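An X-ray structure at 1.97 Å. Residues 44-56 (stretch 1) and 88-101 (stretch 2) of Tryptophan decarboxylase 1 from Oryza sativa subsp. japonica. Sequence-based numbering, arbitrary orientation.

Stretch 1, residues 44-56: YYKSVESMPVLPN
Stretch 2, residues 88-101: VVPGMTHWASPNFF

His 94 is held on several sides by stretch 1. His 94 ND1 and Tyr 44 OH are hydrogen-bonded at 2.7 Å, near the plane of both rings; either atom could be the donor. Met 51 SD lies 3.9 Å from the His 94 ring centroid, 35° off the normal, and 3.5 Å from His 94 NE2. Pro 52 O approaches His 94 CD2 at the ring edge, 3.3 Å away. The Tyr 44 and His 94 rings meet rim to rim, centroids 5.6 Å apart and planes at 43°. His 94 has chi1 m and chi2 -72°; Tyr 44 is t with chi2 74°; Met 51 is m, t, t.

Stretch 1 enters already helical at Tyr 44, and helical phi/psi persist through Ser 50. Met 51 (-86/155) then opens an extended path, interrupted by Val 53 (-57/-50). Stretch 2 has a 3-10 segment at 89-91, then extended Met 92 and Thr 93, then type I turns at 94-97 and 97-100.

The stretches run in opposite directions. CA atoms pair Glu 49 with Ser 97 (5.4 Å), Val 53 with His 94 (5.1 Å), Leu 54 with Thr 93 (4.8 Å) and Pro 55 with Gly 91 (5.3 Å). One direct backbone hydrogen bond joins them, His 94 N to Val 53 O, 3.0 Å at 161°. Thr 93 CA also meets Val 53 O at 3.4 Å.

Val 53 (t) is the most covered residue. Val 53 CG2 is 3.8 Å from Asn 99 CB, and Val 53 CG1 is 4.1 Å from Phe 100 CD2. Val 48 CG2 packs 3.7 Å from His 94 CB. Pro 55 CB sits 3.4 Å from Pro 90 O.

Waters bridge the two stretches. Water 1 links Tyr 44 OH (2.8 Å) to Ala 96 N (2.9 Å). Water 5 donates to Pro 52 O and Met 92 O, both 2.8 Å away.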

# COMPACT_ATOMS: atom_id res chain seq x y z
N TYR A 44 20.70 -16.70 2.98
CA TYR A 44 19.98 -16.17 4.13
C TYR A 44 19.13 -17.25 4.78
O TYR A 44 19.17 -17.42 6.00
CB TYR A 44 19.13 -14.98 3.71
CG TYR A 44 18.31 -14.40 4.85
CD1 TYR A 44 18.93 -13.64 5.85
CD2 TYR A 44 16.94 -14.63 4.95
CE1 TYR A 44 18.19 -13.11 6.90
CE2 TYR A 44 16.19 -14.10 6.00
CZ TYR A 44 16.82 -13.35 6.97
OH TYR A 44 16.10 -12.83 8.02
N TYR A 45 18.37 -18.00 3.99
CA TYR A 45 17.53 -19.03 4.58
C TYR A 45 18.38 -20.13 5.22
O TYR A 45 18.00 -20.69 6.25
CB TYR A 45 16.60 -19.64 3.54
CG TYR A 45 15.47 -18.72 3.09
CD1 TYR A 45 14.95 -17.74 3.93
CD2 TYR A 45 14.93 -18.84 1.82
CE1 TYR A 45 13.92 -16.91 3.50
CE2 TYR A 45 13.91 -18.03 1.39
CZ TYR A 45 13.40 -17.06 2.22
OH TYR A 45 12.36 -16.25 1.76
N LYS A 46 19.52 -20.46 4.62
CA LYS A 46 20.35 -21.52 5.21
C LYS A 46 21.02 -21.06 6.50
O LYS A 46 21.34 -21.89 7.36
CB LYS A 46 21.41 -21.97 4.20
CG LYS A 46 20.83 -22.81 3.07
CD LYS A 46 21.90 -23.14 2.03
CE LYS A 46 21.28 -23.69 0.75
NZ LYS A 46 22.27 -23.64 -0.37
N SER A 47 21.26 -19.76 6.66
CA SER A 47 22.01 -19.27 7.80
C SER A 47 21.19 -18.51 8.84
O SER A 47 21.73 -18.19 9.90
CB SER A 47 23.16 -18.38 7.31
OG SER A 47 22.69 -17.15 6.78
N VAL A 48 19.89 -18.25 8.59
CA VAL A 48 19.16 -17.34 9.48
C VAL A 48 19.02 -17.92 10.89
O VAL A 48 19.12 -17.20 11.89
CB VAL A 48 17.78 -16.96 8.90
CG1 VAL A 48 16.86 -18.17 8.76
CG2 VAL A 48 17.12 -15.88 9.77
N GLU A 49 18.81 -19.24 11.00
CA GLU A 49 18.59 -19.85 12.30
C GLU A 49 19.80 -19.66 13.22
O GLU A 49 19.65 -19.60 14.45
CB GLU A 49 18.27 -21.34 12.14
CG GLU A 49 18.02 -22.07 13.46
CD GLU A 49 17.70 -23.55 13.29
OE1 GLU A 49 17.41 -23.98 12.15
OE2 GLU A 49 17.74 -24.28 14.29
N SER A 50 20.99 -19.57 12.64
CA SER A 50 22.23 -19.41 13.38
C SER A 50 22.46 -17.98 13.84
O SER A 50 23.37 -17.74 14.64
CB SER A 50 23.41 -19.86 12.51
OG SER A 50 23.73 -18.85 11.54
N MET A 51 21.69 -17.02 13.33
CA MET A 51 21.77 -15.64 13.77
C MET A 51 20.89 -15.43 15.00
O MET A 51 19.93 -16.17 15.22
CB MET A 51 21.32 -14.71 12.65
CG MET A 51 21.99 -14.95 11.30
SD MET A 51 21.34 -13.81 10.05
CE MET A 51 22.36 -14.21 8.63
N PRO A 52 21.21 -14.44 15.83
CA PRO A 52 20.28 -14.07 16.91
C PRO A 52 19.01 -13.48 16.30
O PRO A 52 19.08 -12.64 15.40
CB PRO A 52 21.06 -13.04 17.72
CG PRO A 52 22.07 -12.48 16.74
CD PRO A 52 22.44 -13.61 15.84
N VAL A 53 17.85 -13.95 16.77
CA VAL A 53 16.59 -13.46 16.22
C VAL A 53 16.50 -11.95 16.33
O VAL A 53 16.20 -11.25 15.36
CB VAL A 53 15.39 -14.14 16.90
CG1 VAL A 53 14.10 -13.64 16.25
CG2 VAL A 53 15.49 -15.65 16.78
N LEU A 54 16.76 -11.41 17.53
CA LEU A 54 16.80 -9.97 17.73
C LEU A 54 18.23 -9.46 17.59
O LEU A 54 19.17 -10.14 17.99
CB LEU A 54 16.27 -9.59 19.12
CG LEU A 54 14.78 -9.83 19.32
CD1 LEU A 54 14.45 -9.86 20.80
CD2 LEU A 54 13.98 -8.75 18.61
N PRO A 55 18.42 -8.27 17.04
CA PRO A 55 19.77 -7.74 16.84
C PRO A 55 20.28 -7.04 18.10
O PRO A 55 19.56 -6.82 19.07
CB PRO A 55 19.60 -6.75 15.69
CG PRO A 55 18.21 -6.22 15.91
CD PRO A 55 17.40 -7.36 16.48
N ASN A 56 21.55 -6.66 18.03
CA ASN A 56 22.26 -5.98 19.10
C ASN A 56 22.86 -4.68 18.56
O ASN A 56 24.08 -4.52 18.46
CB ASN A 56 23.33 -6.89 19.69
CG ASN A 56 23.92 -6.34 20.97
OD1 ASN A 56 23.20 -5.92 21.87
ND2 ASN A 56 25.25 -6.35 21.06
N VAL A 88 23.04 -4.06 7.02
CA VAL A 88 21.59 -4.19 7.12
C VAL A 88 21.22 -5.47 7.88
O VAL A 88 20.57 -5.41 8.92
CB VAL A 88 20.94 -4.16 5.73
CG1 VAL A 88 19.43 -4.41 5.84
CG2 VAL A 88 21.27 -2.85 5.01
N VAL A 89 21.62 -6.62 7.35
CA VAL A 89 21.27 -7.92 7.94
C VAL A 89 21.60 -8.01 9.43
O VAL A 89 20.80 -8.59 10.19
CB VAL A 89 21.93 -9.07 7.17
CG1 VAL A 89 21.75 -10.39 7.91
CG2 VAL A 89 21.37 -9.18 5.76
N PRO A 90 22.75 -7.52 9.91
CA PRO A 90 23.04 -7.64 11.35
C PRO A 90 22.15 -6.77 12.23
O PRO A 90 22.09 -7.02 13.44
CB PRO A 90 24.51 -7.22 11.45
CG PRO A 90 25.06 -7.49 10.08
CD PRO A 90 23.95 -7.06 9.18
N GLY A 91 21.48 -5.77 11.67
CA GLY A 91 20.55 -4.94 12.41
C GLY A 91 19.10 -5.31 12.24
O GLY A 91 18.22 -4.58 12.72
N MET A 92 18.81 -6.44 11.59
CA MET A 92 17.45 -6.91 11.38
C MET A 92 16.96 -7.74 12.56
O MET A 92 17.73 -8.46 13.19
CB MET A 92 17.37 -7.81 10.15
CG MET A 92 17.25 -7.13 8.83
SD MET A 92 17.56 -8.42 7.60
CE MET A 92 16.25 -9.59 7.96
N THR A 93 15.65 -7.68 12.80
CA THR A 93 14.94 -8.72 13.52
C THR A 93 14.49 -9.77 12.49
O THR A 93 13.87 -9.42 11.49
CB THR A 93 13.74 -8.13 14.25
OG1 THR A 93 14.21 -7.23 15.26
CG2 THR A 93 12.86 -9.22 14.87
N HIS A 94 14.81 -11.04 12.74
CA HIS A 94 14.63 -12.05 11.70
C HIS A 94 13.24 -12.69 11.81
O HIS A 94 13.05 -13.73 12.45
CB HIS A 94 15.75 -13.07 11.76
CG HIS A 94 17.09 -12.46 11.46
ND1 HIS A 94 17.45 -12.06 10.19
CD2 HIS A 94 18.12 -12.11 12.27
CE1 HIS A 94 18.66 -11.52 10.23
NE2 HIS A 94 19.08 -11.54 11.48
N TRP A 95 12.28 -12.05 11.15
CA TRP A 95 10.94 -12.62 11.04
C TRP A 95 10.96 -14.01 10.41
O TRP A 95 10.12 -14.85 10.75
CB TRP A 95 10.05 -11.69 10.23
CG TRP A 95 9.58 -10.51 11.01
CD1 TRP A 95 10.31 -9.42 11.36
CD2 TRP A 95 8.26 -10.30 11.54
NE1 TRP A 95 9.53 -8.54 12.08
CE2 TRP A 95 8.27 -9.06 12.20
CE3 TRP A 95 7.08 -11.04 11.51
CZ2 TRP A 95 7.14 -8.54 12.83
CZ3 TRP A 95 5.95 -10.53 12.15
CH2 TRP A 95 6.00 -9.29 12.81
N ALA A 96 11.92 -14.28 9.52
CA ALA A 96 12.01 -15.57 8.86
C ALA A 96 12.64 -16.65 9.73
O ALA A 96 12.64 -17.82 9.34
CB ALA A 96 12.81 -15.45 7.55
N SER A 97 13.20 -16.28 10.88
CA SER A 97 13.87 -17.28 11.69
C SER A 97 12.89 -18.34 12.17
O SER A 97 11.75 -18.02 12.53
CB SER A 97 14.54 -16.63 12.90
OG SER A 97 15.10 -17.64 13.74
N PRO A 98 13.28 -19.62 12.21
CA PRO A 98 12.42 -20.63 12.84
C PRO A 98 12.22 -20.40 14.33
O PRO A 98 11.35 -21.04 14.92
CB PRO A 98 13.17 -21.95 12.58
CG PRO A 98 14.57 -21.55 12.38
CD PRO A 98 14.55 -20.20 11.72
N ASN A 99 12.98 -19.50 14.94
CA ASN A 99 12.86 -19.19 16.36
C ASN A 99 12.17 -17.85 16.61
O ASN A 99 12.20 -17.34 17.73
CB ASN A 99 14.26 -19.20 17.01
CG ASN A 99 14.92 -20.56 16.94
OD1 ASN A 99 14.23 -21.59 17.04
ND2 ASN A 99 16.24 -20.59 16.75
N PHE A 100 11.56 -17.26 15.58
CA PHE A 100 10.72 -16.08 15.75
C PHE A 100 9.34 -16.55 16.21
O PHE A 100 8.66 -17.29 15.49
CB PHE A 100 10.63 -15.32 14.42
CG PHE A 100 9.84 -14.05 14.49
CD1 PHE A 100 8.45 -14.07 14.40
CD2 PHE A 100 10.48 -12.83 14.60
CE1 PHE A 100 7.71 -12.90 14.44
CE2 PHE A 100 9.75 -11.65 14.63
CZ PHE A 100 8.36 -11.69 14.56
N PHE A 101 8.94 -16.17 17.43
CA PHE A 101 7.70 -16.64 18.04
C PHE A 101 6.73 -15.51 18.38
O PHE A 101 5.78 -15.74 19.13
CB PHE A 101 7.98 -17.44 19.32
CG PHE A 101 8.94 -18.59 19.13
CD1 PHE A 101 8.60 -19.69 18.35
CD2 PHE A 101 10.17 -18.59 19.77
CE1 PHE A 101 9.47 -20.75 18.19
CE2 PHE A 101 11.05 -19.66 19.61
CZ PHE A 101 10.70 -20.74 18.83
O HOH W 1 13.46 -12.08 8.31
O HOH W 2 17.49 -16.34 13.94
O HOH W 3 18.03 -18.21 16.48
O HOH W 4 17.95 -23.11 16.76
O HOH W 5 19.59 -10.02 14.51
O HOH W 6 23.45 -8.00 15.84